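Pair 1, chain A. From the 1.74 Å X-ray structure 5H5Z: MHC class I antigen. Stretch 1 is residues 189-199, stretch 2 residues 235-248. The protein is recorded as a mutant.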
# COMPACT_ATOMS: atom_id res chain seq x y z
N ASP A 189 -7.78 -15.77 26.63
CA ASP A 189 -8.15 -16.24 27.96
C ASP A 189 -9.67 -16.32 28.00
O ASP A 189 -10.33 -15.48 27.39
CB ASP A 189 -7.62 -15.24 29.00
CG ASP A 189 -7.95 -15.63 30.42
OD1 ASP A 189 -9.10 -15.39 30.85
OD2 ASP A 189 -7.06 -16.17 31.11
N PRO A 190 -10.24 -17.33 28.70
CA PRO A 190 -11.70 -17.46 28.73
C PRO A 190 -12.43 -16.19 29.21
O PRO A 190 -13.60 -16.01 28.91
CB PRO A 190 -11.93 -18.60 29.72
CG PRO A 190 -10.70 -19.44 29.61
CD PRO A 190 -9.59 -18.44 29.43
N SER A 191 -11.73 -15.32 29.94
CA SER A 191 -12.34 -14.09 30.42
C SER A 191 -11.99 -12.87 29.56
O SER A 191 -12.46 -11.76 29.84
CB SER A 191 -11.98 -13.84 31.88
OG SER A 191 -12.44 -14.91 32.69
N SER A 192 -11.17 -13.08 28.53
CA SER A 192 -10.67 -12.00 27.69
C SER A 192 -11.58 -11.70 26.50
O SER A 192 -12.53 -12.45 26.25
CB SER A 192 -9.26 -12.34 27.21
OG SER A 192 -8.34 -12.25 28.28
N PRO A 193 -11.31 -10.59 25.77
CA PRO A 193 -12.11 -10.31 24.58
C PRO A 193 -11.99 -11.40 23.51
O PRO A 193 -11.05 -12.19 23.53
CB PRO A 193 -11.51 -8.99 24.05
CG PRO A 193 -10.84 -8.37 25.23
CD PRO A 193 -10.35 -9.51 26.06
N VAL A 194 -12.95 -11.43 22.60
CA VAL A 194 -12.96 -12.40 21.51
C VAL A 194 -12.73 -11.66 20.20
O VAL A 194 -13.39 -10.64 19.95
CB VAL A 194 -14.28 -13.20 21.46
CG1 VAL A 194 -14.27 -14.19 20.31
CG2 VAL A 194 -14.53 -13.91 22.79
N THR A 195 -11.80 -12.16 19.40
CA THR A 195 -11.44 -11.54 18.12
C THR A 195 -11.92 -12.39 16.95
O THR A 195 -11.60 -13.58 16.85
CB THR A 195 -9.91 -11.32 18.01
OG1 THR A 195 -9.48 -10.41 19.03
CG2 THR A 195 -9.53 -10.73 16.65
N CYS A 196 -12.69 -11.77 16.06
CA CYS A 196 -13.08 -12.40 14.80
C CYS A 196 -12.10 -11.97 13.72
O CYS A 196 -12.07 -10.81 13.32
CB CYS A 196 -14.50 -11.99 14.44
SG CYS A 196 -15.18 -12.76 12.95
N HIS A 197 -11.29 -12.93 13.25
CA HIS A 197 -10.19 -12.66 12.34
C HIS A 197 -10.50 -13.24 10.96
O HIS A 197 -10.78 -14.43 10.84
CB HIS A 197 -8.90 -13.28 12.90
CG HIS A 197 -7.70 -13.09 12.03
ND1 HIS A 197 -7.00 -11.90 11.97
CD2 HIS A 197 -7.05 -13.94 11.20
CE1 HIS A 197 -5.99 -12.03 11.12
NE2 HIS A 197 -6.00 -13.26 10.64
N ALA A 198 -10.44 -12.38 9.94
CA ALA A 198 -10.67 -12.78 8.55
C ALA A 198 -9.42 -12.51 7.74
O ALA A 198 -8.89 -11.40 7.78
CB ALA A 198 -11.85 -12.01 7.97
N THR A 199 -8.95 -13.51 7.00
CA THR A 199 -7.71 -13.37 6.24
C THR A 199 -7.74 -14.08 4.88
O THR A 199 -8.51 -15.02 4.68
CB THR A 199 -6.47 -13.85 7.04
OG1 THR A 199 -5.27 -13.36 6.42
CG2 THR A 199 -6.41 -15.38 7.12
N GLN A 235 -6.44 -8.87 5.06
CA GLN A 235 -7.04 -9.36 6.30
C GLN A 235 -7.67 -8.22 7.07
O GLN A 235 -7.37 -7.05 6.82
CB GLN A 235 -6.01 -10.11 7.15
CG GLN A 235 -4.88 -9.26 7.71
CD GLN A 235 -4.13 -9.99 8.81
OE1 GLN A 235 -4.41 -9.79 9.99
NE2 GLN A 235 -3.20 -10.86 8.43
N ARG A 236 -8.57 -8.57 7.99
CA ARG A 236 -9.23 -7.61 8.87
C ARG A 236 -9.79 -8.36 10.07
O ARG A 236 -10.14 -9.54 9.96
CB ARG A 236 -10.36 -6.87 8.14
CG ARG A 236 -10.77 -5.57 8.80
CD ARG A 236 -11.68 -4.73 7.91
NE ARG A 236 -11.93 -3.42 8.52
CZ ARG A 236 -12.50 -2.39 7.90
NH1 ARG A 236 -12.88 -2.50 6.64
NH2 ARG A 236 -12.67 -1.25 8.55
N MET A 237 -9.87 -7.69 11.21
CA MET A 237 -10.46 -8.30 12.38
C MET A 237 -11.36 -7.35 13.15
O MET A 237 -11.26 -6.13 13.02
CB MET A 237 -9.38 -8.88 13.30
CG MET A 237 -8.58 -7.84 14.07
SD MET A 237 -7.12 -8.60 14.78
CE MET A 237 -6.88 -7.57 16.23
N SER A 238 -12.26 -7.93 13.94
CA SER A 238 -13.07 -7.16 14.88
C SER A 238 -13.00 -7.83 16.24
O SER A 238 -12.94 -9.05 16.33
CB SER A 238 -14.52 -7.09 14.41
OG SER A 238 -15.29 -6.32 15.32
N THR A 239 -13.02 -7.02 17.29
CA THR A 239 -12.88 -7.53 18.65
C THR A 239 -14.11 -7.16 19.46
O THR A 239 -14.53 -6.00 19.48
CB THR A 239 -11.61 -6.95 19.32
OG1 THR A 239 -10.46 -7.28 18.53
CG2 THR A 239 -11.42 -7.52 20.71
N LEU A 240 -14.70 -8.16 20.12
CA LEU A 240 -15.84 -7.96 21.01
C LEU A 240 -15.37 -8.05 22.45
O LEU A 240 -14.80 -9.06 22.86
CB LEU A 240 -16.92 -9.01 20.76
CG LEU A 240 -18.18 -8.92 21.63
CD1 LEU A 240 -19.05 -7.74 21.22
CD2 LEU A 240 -18.99 -10.22 21.57
N ASN A 241 -15.63 -6.99 23.22
CA ASN A 241 -15.28 -6.99 24.63
C ASN A 241 -16.50 -6.94 25.55
O ASN A 241 -16.80 -5.92 26.16
CB ASN A 241 -14.29 -5.87 24.97
CG ASN A 241 -13.64 -6.08 26.33
OD1 ASN A 241 -13.65 -7.18 26.88
ND2 ASN A 241 -13.07 -5.01 26.88
N VAL A 242 -17.21 -8.06 25.61
CA VAL A 242 -18.21 -8.26 26.65
C VAL A 242 -17.58 -9.25 27.62
O VAL A 242 -16.54 -9.84 27.31
CB VAL A 242 -19.56 -8.77 26.09
CG1 VAL A 242 -20.11 -7.79 25.06
CG2 VAL A 242 -19.44 -10.17 25.49
N GLY A 243 -18.17 -9.42 28.79
CA GLY A 243 -17.56 -10.30 29.79
C GLY A 243 -17.77 -11.77 29.47
O GLY A 243 -18.58 -12.11 28.62
N PRO A 244 -17.01 -12.66 30.16
CA PRO A 244 -17.27 -14.09 30.05
C PRO A 244 -18.69 -14.46 30.48
O PRO A 244 -19.24 -15.44 29.99
CB PRO A 244 -16.25 -14.71 31.01
CG PRO A 244 -15.80 -13.60 31.90
CD PRO A 244 -15.86 -12.38 31.03
N ASP A 245 -19.27 -13.66 31.38
CA ASP A 245 -20.65 -13.87 31.83
C ASP A 245 -21.67 -13.54 30.74
O ASP A 245 -22.62 -14.30 30.53
CB ASP A 245 -20.93 -13.04 33.09
CG ASP A 245 -19.97 -13.36 34.22
OD1 ASP A 245 -20.18 -14.37 34.92
OD2 ASP A 245 -18.99 -12.59 34.39
N GLU A 246 -21.46 -12.43 30.04
CA GLU A 246 -22.32 -12.04 28.93
C GLU A 246 -22.26 -13.08 27.81
O GLU A 246 -23.27 -13.38 27.17
CB GLU A 246 -21.96 -10.66 28.39
CG GLU A 246 -22.08 -9.52 29.40
CD GLU A 246 -23.43 -9.49 30.11
OE1 GLU A 246 -24.47 -9.51 29.42
OE2 GLU A 246 -23.44 -9.45 31.36
N TRP A 247 -21.06 -13.62 27.59
CA TRP A 247 -20.86 -14.70 26.62
C TRP A 247 -21.57 -15.98 27.06
O TRP A 247 -22.17 -16.68 26.24
CB TRP A 247 -19.36 -14.95 26.43
CG TRP A 247 -19.08 -15.75 25.22
CD1 TRP A 247 -19.04 -17.11 25.12
CD2 TRP A 247 -18.81 -15.25 23.90
NE1 TRP A 247 -18.76 -17.49 23.83
CE2 TRP A 247 -18.61 -16.36 23.06
CE3 TRP A 247 -18.72 -13.96 23.35
CZ2 TRP A 247 -18.33 -16.24 21.69
CZ3 TRP A 247 -18.42 -13.84 21.99
CH2 TRP A 247 -18.24 -14.97 21.18
N LYS A 248 -21.51 -16.28 28.35
CA LYS A 248 -22.16 -17.47 28.92
C LYS A 248 -23.68 -17.42 28.82
O LYS A 248 -24.31 -18.41 28.51
CB LYS A 248 -21.72 -17.67 30.39
CG LYS A 248 -22.52 -18.73 31.14
CD LYS A 248 -21.95 -18.99 32.53
CE LYS A 248 -22.93 -19.83 33.35
NZ LYS A 248 -22.29 -20.35 34.59
O HOH W 1 -15.18 -12.06 26.89

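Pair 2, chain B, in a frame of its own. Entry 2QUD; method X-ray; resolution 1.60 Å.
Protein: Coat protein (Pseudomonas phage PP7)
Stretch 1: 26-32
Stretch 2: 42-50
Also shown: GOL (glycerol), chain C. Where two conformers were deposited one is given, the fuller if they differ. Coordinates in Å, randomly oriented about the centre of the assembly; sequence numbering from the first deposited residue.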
# COMPACT_ATOMS: atom_id res chain seq x y z
N ALA B 26 -20.02 9.86 -4.43
CA ALA B 26 -19.66 10.57 -3.21
C ALA B 26 -18.71 9.73 -2.36
O ALA B 26 -17.74 10.25 -1.80
CB ALA B 26 -20.92 10.93 -2.42
N ASP B 27 -18.94 8.41 -2.32
CA ASP B 27 -18.21 7.54 -1.39
C ASP B 27 -16.92 6.93 -1.94
O ASP B 27 -16.00 6.70 -1.18
CB ASP B 27 -19.10 6.43 -0.87
CG ASP B 27 -20.18 6.93 0.08
OD1 ASP B 27 -20.05 7.98 0.78
OD2 ASP B 27 -21.18 6.21 0.17
N ARG B 28 -16.85 6.63 -3.22
CA ARG B 28 -15.63 6.02 -3.73
C ARG B 28 -15.48 6.10 -5.23
O ARG B 28 -16.47 6.35 -5.95
CB ARG B 28 -15.56 4.55 -3.32
CG ARG B 28 -16.62 3.69 -3.95
CD ARG B 28 -16.75 2.31 -3.31
NE ARG B 28 -16.97 2.35 -1.86
CZ ARG B 28 -18.12 2.71 -1.28
NH1 ARG B 28 -19.19 3.08 -1.97
NH2 ARG B 28 -18.20 2.69 0.04
N GLN B 29 -14.27 5.86 -5.70
CA GLN B 29 -14.01 5.60 -7.10
C GLN B 29 -13.67 4.14 -7.26
O GLN B 29 -13.09 3.54 -6.38
CB GLN B 29 -12.83 6.42 -7.62
CG GLN B 29 -13.02 7.88 -7.55
CD GLN B 29 -11.72 8.61 -7.65
OE1 GLN B 29 -11.06 8.86 -6.64
NE2 GLN B 29 -11.28 8.87 -8.88
N ILE B 30 -14.00 3.58 -8.43
CA ILE B 30 -13.61 2.22 -8.80
C ILE B 30 -13.00 2.30 -10.18
O ILE B 30 -13.59 2.94 -11.09
CB ILE B 30 -14.79 1.21 -8.78
CG1 ILE B 30 -15.47 1.21 -7.42
CG2 ILE B 30 -14.27 -0.19 -9.10
CD1 ILE B 30 -16.58 0.21 -7.35
N PHE B 31 -11.84 1.70 -10.33
CA PHE B 31 -11.12 1.60 -11.59
C PHE B 31 -11.02 0.11 -11.93
O PHE B 31 -10.83 -0.72 -11.02
CB PHE B 31 -9.69 2.16 -11.53
CG PHE B 31 -9.61 3.67 -11.29
CD1 PHE B 31 -9.88 4.19 -10.01
CD2 PHE B 31 -9.27 4.55 -12.31
CE1 PHE B 31 -9.81 5.56 -9.78
CE2 PHE B 31 -9.21 5.91 -12.09
CZ PHE B 31 -9.44 6.40 -10.84
N GLU B 32 -11.14 -0.25 -13.20
CA GLU B 32 -10.99 -1.63 -13.61
C GLU B 32 -10.11 -1.72 -14.85
O GLU B 32 -10.15 -0.83 -15.70
CB GLU B 32 -12.39 -2.20 -13.88
CG GLU B 32 -12.49 -3.38 -14.74
CD GLU B 32 -13.92 -3.74 -14.97
OE1 GLU B 32 -14.45 -3.48 -16.10
OE2 GLU B 32 -14.49 -4.27 -14.00
N LEU B 42 -8.91 -6.98 -12.89
CA LEU B 42 -8.19 -6.23 -11.84
C LEU B 42 -8.98 -4.98 -11.52
O LEU B 42 -9.42 -4.28 -12.43
CB LEU B 42 -6.81 -5.84 -12.34
CG LEU B 42 -5.88 -5.13 -11.34
CD1 LEU B 42 -5.54 -6.07 -10.15
CD2 LEU B 42 -4.64 -4.69 -12.08
N ARG B 43 -9.15 -4.73 -10.20
CA ARG B 43 -9.95 -3.64 -9.65
C ARG B 43 -9.14 -2.81 -8.65
O ARG B 43 -8.44 -3.39 -7.83
CB ARG B 43 -11.14 -4.22 -8.88
CG ARG B 43 -12.36 -3.31 -8.79
CD ARG B 43 -13.39 -3.68 -9.86
NE ARG B 43 -14.77 -3.52 -9.39
CZ ARG B 43 -15.85 -3.99 -10.02
NH1 ARG B 43 -17.05 -3.78 -9.49
NH2 ARG B 43 -15.76 -4.64 -11.18
N LEU B 44 -9.31 -1.49 -8.70
CA LEU B 44 -8.75 -0.58 -7.70
C LEU B 44 -9.89 0.30 -7.22
O LEU B 44 -10.52 0.99 -8.01
CB LEU B 44 -7.66 0.31 -8.31
CG LEU B 44 -7.05 1.38 -7.37
CD1 LEU B 44 -6.37 0.73 -6.12
CD2 LEU B 44 -6.07 2.28 -8.12
N THR B 45 -10.14 0.27 -5.91
CA THR B 45 -11.13 1.12 -5.30
C THR B 45 -10.39 2.17 -4.49
O THR B 45 -9.44 1.83 -3.77
CB THR B 45 -12.06 0.26 -4.42
OG1 THR B 45 -12.65 -0.77 -5.22
CG2 THR B 45 -13.15 1.12 -3.74
N ALA B 46 -10.87 3.41 -4.56
CA ALA B 46 -10.21 4.53 -3.90
C ALA B 46 -11.23 5.46 -3.21
O ALA B 46 -12.29 5.74 -3.75
CB ALA B 46 -9.36 5.29 -4.89
N SER B 47 -10.90 5.87 -1.99
CA SER B 47 -11.71 6.86 -1.28
C SER B 47 -10.81 7.83 -0.54
O SER B 47 -9.68 7.52 -0.22
CB SER B 47 -12.71 6.23 -0.32
OG SER B 47 -12.08 5.54 0.71
N LEU B 48 -11.37 9.00 -0.29
CA LEU B 48 -10.68 10.07 0.40
C LEU B 48 -11.75 10.74 1.26
O LEU B 48 -12.71 11.28 0.71
CB LEU B 48 -10.10 11.05 -0.60
CG LEU B 48 -9.47 12.35 -0.11
CD1 LEU B 48 -8.46 12.10 1.00
CD2 LEU B 48 -8.84 13.06 -1.34
N ARG B 49 -11.64 10.65 2.58
CA ARG B 49 -12.66 11.26 3.45
C ARG B 49 -12.02 11.94 4.66
O ARG B 49 -11.08 11.40 5.26
CB ARG B 49 -13.71 10.22 3.88
CG ARG B 49 -13.15 9.04 4.68
CD ARG B 49 -14.18 7.90 4.86
NE ARG B 49 -14.28 6.99 3.70
CZ ARG B 49 -15.34 6.83 2.89
NH1 ARG B 49 -16.48 7.51 3.05
NH2 ARG B 49 -15.26 5.96 1.88
N GLN B 50 -12.58 13.09 5.05
CA GLN B 50 -12.12 13.80 6.20
C GLN B 50 -12.62 12.98 7.37
O GLN B 50 -13.73 12.41 7.33
CB GLN B 50 -12.75 15.17 6.35
CG GLN B 50 -12.47 16.19 5.30
CD GLN B 50 -12.97 17.55 5.74
OE1 GLN B 50 -14.10 17.95 5.43
NE2 GLN B 50 -12.16 18.24 6.51
C1 GOL C . -14.31 9.24 -2.92
O1 GOL C . -13.90 9.38 -1.57
C2 GOL C . -13.72 10.30 -3.85
O2 GOL C . -14.19 11.58 -3.48
C3 GOL C . -12.20 10.34 -3.98
O3 GOL C . -11.60 9.06 -3.89
O HOH W 2 -15.73 10.13 0.14

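Both pairs are two antiparallel strands, and 14 central residues superpose with an RMSD of 0.7 Å. The strand directions differ by 165° in pair 1 and 163° in pair 2. The axes approach to 4.6 Å in both.

The ladders match in register. Val194(A) and Leu240(A) correspond to Gln29(B) and Ala46(B). Each couple forms two backbone hydrogen bonds: Val194(A) N to Leu240(A) O is 3.0 Å, and Leu240(A) N to Val194(A) O is 2.8 Å. In pair 2, Gln29(B) N to Ala46(B) O is 2.8 Å, and Ala46(B) N to Gln29(B) O is 2.9 Å. Cys196(A) with Ser238(A) matches Phe31(B) with Leu44(B), again with two hydrogen bonds. Because these bonds use only main-chain atoms, the same ladder accommodates different side chains.

Thr195(A) and Thr239(A) form a non-hydrogen-bonded bridge, so their backbones do not bond to each other and their side chains meet on one face. Thr195(A) OG1 and Thr239(A) OG1 make a weak hydrogen bond at 3.3 Å. At the matching bridge, Thr45(B) is again threonine and matches Thr239(A), while Ile30(B) stands at the position of Thr195(A). There the approach is Ile30(B) CG1 to Thr45(B) OG1, 4.1 Å, with no hydrogen bond.

The next bridge on this face differs in chemistry. His197(A) and Met237(A) match Glu32(B) and Arg43(B). In pair 1, Met237(A) CB lies at the edge of the imidazole, 4.1 Å from His197(A) ND1. Met237(A) SD is also at the edge of the His197(A) ring, 5.4 Å from its centroid. In pair 2 the couple is charged. Glu32(B) OE2 and Arg43(B) NH2 form a salt bridge at 3.1 Å, although its hydrogen bond is weak.

On the other face, Val194(A) sets CG2 over one face of the Trp247(A) ring, 4.0 Å from CZ3. The indole comes from the helix after the strand and has no counterpart in the superposition. The matching Gln29(B) carries a polar end instead. Gln29(B) OE1 accepts a hydrogen bond from glycerol O3 at 2.8 Å. The glycerol probably comes from the crystallisation liquor. Further along this face, Phe31(B) CB packs against Leu44(B) CB at 4.2 Å.

Water joins the stretches in both pairs. Water 1 lies 2.8 Å from Ser192(A) O and 2.6 Å from Val242(A) O. Water 2 donates to Ala26(B) O at 2.8 Å and to Leu48(B) O at 3.3 Å. Val242(A) and Leu48(B) match. Leu48(B) N also donates to glycerol O1, at 2.9 Å.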